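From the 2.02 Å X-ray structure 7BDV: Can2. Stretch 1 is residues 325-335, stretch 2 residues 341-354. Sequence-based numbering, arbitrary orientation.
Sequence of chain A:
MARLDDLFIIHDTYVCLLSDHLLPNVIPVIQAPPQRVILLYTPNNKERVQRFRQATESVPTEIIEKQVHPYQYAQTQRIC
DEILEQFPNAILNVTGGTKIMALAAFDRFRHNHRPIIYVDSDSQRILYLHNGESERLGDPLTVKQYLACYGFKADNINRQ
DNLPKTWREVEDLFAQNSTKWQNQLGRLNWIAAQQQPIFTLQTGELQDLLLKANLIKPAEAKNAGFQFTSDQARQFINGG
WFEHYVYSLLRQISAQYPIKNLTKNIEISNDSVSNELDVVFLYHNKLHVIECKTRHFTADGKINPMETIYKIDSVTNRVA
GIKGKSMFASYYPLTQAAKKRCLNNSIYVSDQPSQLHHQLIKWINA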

# COMPACT_ATOMS: atom_id res chain seq x y z
N LYS A 325 9.40 -5.67 -2.25
CA LYS A 325 9.78 -5.04 -3.54
C LYS A 325 9.00 -5.71 -4.67
O LYS A 325 8.92 -6.94 -4.69
CB LYS A 325 11.29 -5.15 -3.74
CG LYS A 325 12.09 -4.25 -2.82
CD LYS A 325 13.54 -4.55 -2.74
CE LYS A 325 14.28 -4.10 -3.99
NZ LYS A 325 15.67 -4.61 -3.91
N SER A 326 8.44 -4.90 -5.57
CA SER A 326 7.54 -5.34 -6.65
C SER A 326 8.08 -4.83 -7.98
O SER A 326 8.63 -3.73 -8.07
CB SER A 326 6.14 -4.90 -6.38
OG SER A 326 6.08 -3.49 -6.27
N MSE A 327 7.99 -5.66 -9.02
CA MSE A 327 8.38 -5.25 -10.36
C MSE A 327 7.29 -5.66 -11.33
O MSE A 327 6.66 -6.71 -11.16
CB MSE A 327 9.69 -5.92 -10.79
CG MSE A 327 9.94 -5.79 -12.29
SE MSE A 327 11.68 -6.46 -12.76
CE MSE A 327 12.86 -4.88 -12.67
N PHE A 328 7.08 -4.81 -12.34
CA PHE A 328 6.17 -5.13 -13.43
C PHE A 328 6.99 -5.27 -14.70
O PHE A 328 7.61 -4.28 -15.16
CB PHE A 328 5.06 -4.07 -13.50
CG PHE A 328 4.06 -4.26 -14.60
CD1 PHE A 328 3.73 -5.52 -15.07
CD2 PHE A 328 3.39 -3.17 -15.16
CE1 PHE A 328 2.79 -5.70 -16.07
CE2 PHE A 328 2.44 -3.36 -16.16
CZ PHE A 328 2.15 -4.61 -16.61
N ALA A 329 7.06 -6.48 -15.23
CA ALA A 329 7.84 -6.85 -16.44
C ALA A 329 6.88 -7.17 -17.57
O ALA A 329 5.90 -7.91 -17.33
CB ALA A 329 8.76 -8.02 -16.13
N SER A 330 7.13 -6.62 -18.76
CA SER A 330 6.29 -6.72 -19.97
C SER A 330 7.17 -6.86 -21.22
O SER A 330 8.26 -6.23 -21.25
CB SER A 330 5.40 -5.51 -20.07
OG SER A 330 4.52 -5.59 -21.16
N TYR A 331 6.75 -7.62 -22.22
CA TYR A 331 7.39 -7.65 -23.56
C TYR A 331 6.78 -6.55 -24.44
O TYR A 331 7.42 -6.22 -25.43
CB TYR A 331 7.32 -9.04 -24.23
CG TYR A 331 5.94 -9.50 -24.66
CD1 TYR A 331 5.44 -9.16 -25.91
CD2 TYR A 331 5.16 -10.30 -23.84
CE1 TYR A 331 4.18 -9.53 -26.30
CE2 TYR A 331 3.89 -10.70 -24.22
CZ TYR A 331 3.40 -10.32 -25.46
OH TYR A 331 2.15 -10.70 -25.86
N TYR A 332 5.61 -6.02 -24.07
CA TYR A 332 4.86 -5.00 -24.85
C TYR A 332 5.12 -3.62 -24.24
O TYR A 332 5.16 -3.47 -23.02
CB TYR A 332 3.35 -5.31 -24.88
N PRO A 333 5.33 -2.57 -25.05
CA PRO A 333 5.59 -1.24 -24.51
C PRO A 333 4.42 -0.76 -23.65
O PRO A 333 3.30 -1.04 -23.99
CB PRO A 333 5.78 -0.35 -25.75
CG PRO A 333 6.07 -1.31 -26.88
CD PRO A 333 5.33 -2.58 -26.52
N LEU A 334 4.72 -0.14 -22.51
CA LEU A 334 3.74 0.48 -21.60
C LEU A 334 3.66 1.96 -21.94
O LEU A 334 4.70 2.54 -22.29
CB LEU A 334 4.19 0.28 -20.15
CG LEU A 334 4.08 -1.13 -19.60
CD1 LEU A 334 4.65 -1.18 -18.20
CD2 LEU A 334 2.64 -1.62 -19.60
N THR A 335 2.48 2.56 -21.78
CA THR A 335 2.23 4.02 -21.92
C THR A 335 3.00 4.76 -20.83
O THR A 335 3.41 4.11 -19.79
CB THR A 335 0.73 4.33 -21.85
OG1 THR A 335 0.62 5.75 -21.91
CG2 THR A 335 0.06 3.79 -20.60
N ARG A 341 2.77 5.83 -12.88
CA ARG A 341 2.05 5.27 -11.70
C ARG A 341 2.97 4.27 -10.99
O ARG A 341 3.05 4.31 -9.73
CB ARG A 341 0.70 4.65 -12.09
CG ARG A 341 -0.08 4.17 -10.87
CD ARG A 341 -1.55 3.94 -11.15
NE ARG A 341 -2.24 5.16 -11.56
CZ ARG A 341 -2.80 6.06 -10.75
NH1 ARG A 341 -2.76 5.92 -9.43
NH2 ARG A 341 -3.40 7.11 -11.28
N CYS A 342 3.66 3.42 -11.76
CA CYS A 342 4.65 2.47 -11.21
C CYS A 342 5.72 3.20 -10.39
O CYS A 342 5.97 2.79 -9.24
CB CYS A 342 5.29 1.65 -12.33
SG CYS A 342 4.15 0.44 -13.00
N LEU A 343 6.32 4.26 -10.95
CA LEU A 343 7.34 5.08 -10.23
C LEU A 343 6.71 5.62 -8.94
O LEU A 343 7.33 5.47 -7.87
CB LEU A 343 7.84 6.23 -11.12
CG LEU A 343 8.83 7.18 -10.46
CD1 LEU A 343 10.12 6.44 -10.12
CD2 LEU A 343 9.11 8.40 -11.34
N ASN A 344 5.52 6.20 -9.03
CA ASN A 344 4.79 6.77 -7.87
C ASN A 344 4.56 5.69 -6.79
O ASN A 344 4.56 6.03 -5.61
CB ASN A 344 3.46 7.36 -8.32
CG ASN A 344 2.80 8.16 -7.22
OD1 ASN A 344 3.35 9.17 -6.80
ND2 ASN A 344 1.66 7.70 -6.73
N ASN A 345 4.37 4.43 -7.18
CA ASN A 345 3.96 3.32 -6.27
C ASN A 345 5.18 2.48 -5.85
O ASN A 345 4.96 1.41 -5.24
CB ASN A 345 2.89 2.45 -6.92
CG ASN A 345 1.54 3.12 -6.97
OD1 ASN A 345 1.40 4.32 -6.70
ND2 ASN A 345 0.53 2.36 -7.34
N SER A 346 6.39 2.92 -6.19
CA SER A 346 7.69 2.23 -5.96
C SER A 346 7.70 0.84 -6.61
O SER A 346 8.32 -0.08 -6.05
CB SER A 346 8.00 2.13 -4.47
OG SER A 346 8.21 3.41 -3.90
N ILE A 347 7.06 0.69 -7.77
CA ILE A 347 7.08 -0.56 -8.58
C ILE A 347 8.11 -0.37 -9.69
O ILE A 347 7.91 0.52 -10.52
CB ILE A 347 5.68 -0.88 -9.11
CG1 ILE A 347 4.67 -1.05 -7.98
CG2 ILE A 347 5.70 -2.06 -10.06
CD1 ILE A 347 3.25 -1.18 -8.44
N TYR A 348 9.16 -1.18 -9.70
CA TYR A 348 10.14 -1.19 -10.82
C TYR A 348 9.43 -1.64 -12.10
O TYR A 348 8.57 -2.55 -12.05
CB TYR A 348 11.38 -2.00 -10.47
CG TYR A 348 12.42 -1.18 -9.74
CD1 TYR A 348 12.21 -0.75 -8.43
CD2 TYR A 348 13.61 -0.84 -10.35
CE1 TYR A 348 13.15 -0.00 -7.76
CE2 TYR A 348 14.58 -0.10 -9.68
CZ TYR A 348 14.35 0.32 -8.38
OH TYR A 348 15.28 1.04 -7.69
N VAL A 349 9.72 -0.98 -13.22
CA VAL A 349 8.99 -1.29 -14.48
C VAL A 349 9.99 -1.55 -15.61
O VAL A 349 10.95 -0.78 -15.78
CB VAL A 349 7.90 -0.25 -14.82
CG1 VAL A 349 8.41 1.18 -14.89
CG2 VAL A 349 7.18 -0.63 -16.10
N SER A 350 9.81 -2.66 -16.32
CA SER A 350 10.55 -3.06 -17.54
C SER A 350 9.57 -3.40 -18.66
O SER A 350 8.79 -4.38 -18.47
CB SER A 350 11.46 -4.22 -17.29
OG SER A 350 12.26 -4.45 -18.43
N ASP A 351 9.64 -2.68 -19.78
CA ASP A 351 8.83 -2.98 -20.99
C ASP A 351 9.73 -3.31 -22.18
O ASP A 351 9.21 -3.28 -23.31
CB ASP A 351 7.87 -1.83 -21.27
CG ASP A 351 8.52 -0.58 -21.84
OD1 ASP A 351 9.75 -0.42 -21.65
OD2 ASP A 351 7.78 0.22 -22.47
N GLN A 352 11.02 -3.60 -21.95
CA GLN A 352 12.06 -3.81 -23.00
C GLN A 352 12.84 -5.05 -22.59
O GLN A 352 13.80 -4.97 -21.85
CB GLN A 352 13.02 -2.62 -23.18
N PRO A 353 12.41 -6.25 -23.04
CA PRO A 353 13.11 -7.49 -22.66
C PRO A 353 14.64 -7.48 -22.82
O PRO A 353 15.30 -8.15 -22.04
CB PRO A 353 12.44 -8.50 -23.57
CG PRO A 353 11.03 -7.97 -23.67
CD PRO A 353 11.21 -6.47 -23.84
N SER A 354 15.17 -6.74 -23.79
CA SER A 354 16.63 -6.52 -23.99
C SER A 354 17.29 -5.95 -22.73
O SER A 354 18.48 -6.28 -22.51
CB SER A 354 16.90 -5.60 -25.17
OG SER A 354 16.55 -4.27 -24.82
O HOH W 1 10.36 -2.30 -5.62
O HOH W 2 10.95 -6.56 -20.12

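The apolar centre of this contact lies on the face of the sheet that carries Phe 328, Ile 347 and Val 349. Phe 328 sets its CB 4.0 Å from CG2 of Ile 347, then, with chi1 near 179° (t), sends its ring away from the neighbouring strand. The ring instead reaches the last turn of the helix that precedes that strand: CD2 of Phe 328 lies 4.3 Å from SG of Cys 342, and the sulfur sits at the ring edge, near its plane. One aromatic side chain thus touches both Ile 347 and the helix of the second stretch. Further along, Leu 334 returns to the same region from the loop, its CB directed toward the second stretch, and CD1 of Leu 334 comes to 3.3 Å from CG2 of Val 349, a tight contact for two methyl groups.

The other face, with Met 327, Ala 329, Tyr 348 and Ser 350, makes fewer apolar side-chain contacts across the pair. Met 327 is modelled as selenomethionine, and its terminal CE lies 3.9 Å from CB of Tyr 348, while the tyrosine ring leads away. Ala 329 adds only a methyl group beside Ser 350.

That backbone is a pair of parallel strands, 325-329 and the segment ending at Ser 350, whose directions differ by 22°. Met 327 pairs with Tyr 348, Phe 328 with Val 349 and Ala 329 with Ser 350. As parallel geometry requires, the hydrogen bonds step between alternate residues. Tyr 348 N donates to Ser 326 O (3.1 Å), Phe 328 N to Tyr 348 O (2.7 Å), Ser 350 N to Phe 328 O (3.0 Å), and Ser 330 N to Ser 350 O (2.8 Å). Phe 328 therefore uses both its N and its O on the partner strand, flanking Val 349 with bonds to Tyr 348 and Ser 350. CA-H...O contacts fill in between, such as Val 349 CA to Phe 328 O at 3.4 Å.

Water closes the polar margins. At the start of the pairing, water 1 accepts from Ser 326 N (3.2 Å) and donates to Ser 346 O (3.0 Å), linking the two stretches through Ser 346, in the loop before the pairing. At the far end, water 2 donates to Ser 330 O (2.9 Å) and to Ser 350 OG (3.0 Å).

Beyond the last backbone-to-backbone bond, side chains of the second stretch continue the contact. Pro 353 packs its CG 3.9 Å from CB of Tyr 331, whose ring points elsewhere. Asp 351, which has more area covered by the opposing stretch than any other residue here, accepts a hydrogen bond at OD2 from Leu 334 N (3.1 Å). Within the first stretch, Ser 330 OG donates to Tyr 332 O (2.9 Å), tying the turn to itself. The rule is compact: alternating backbone bonds set the register, the face with Phe 328 and Val 349 carries more of the apolar contacts, and a carboxylate fastens the returning loop.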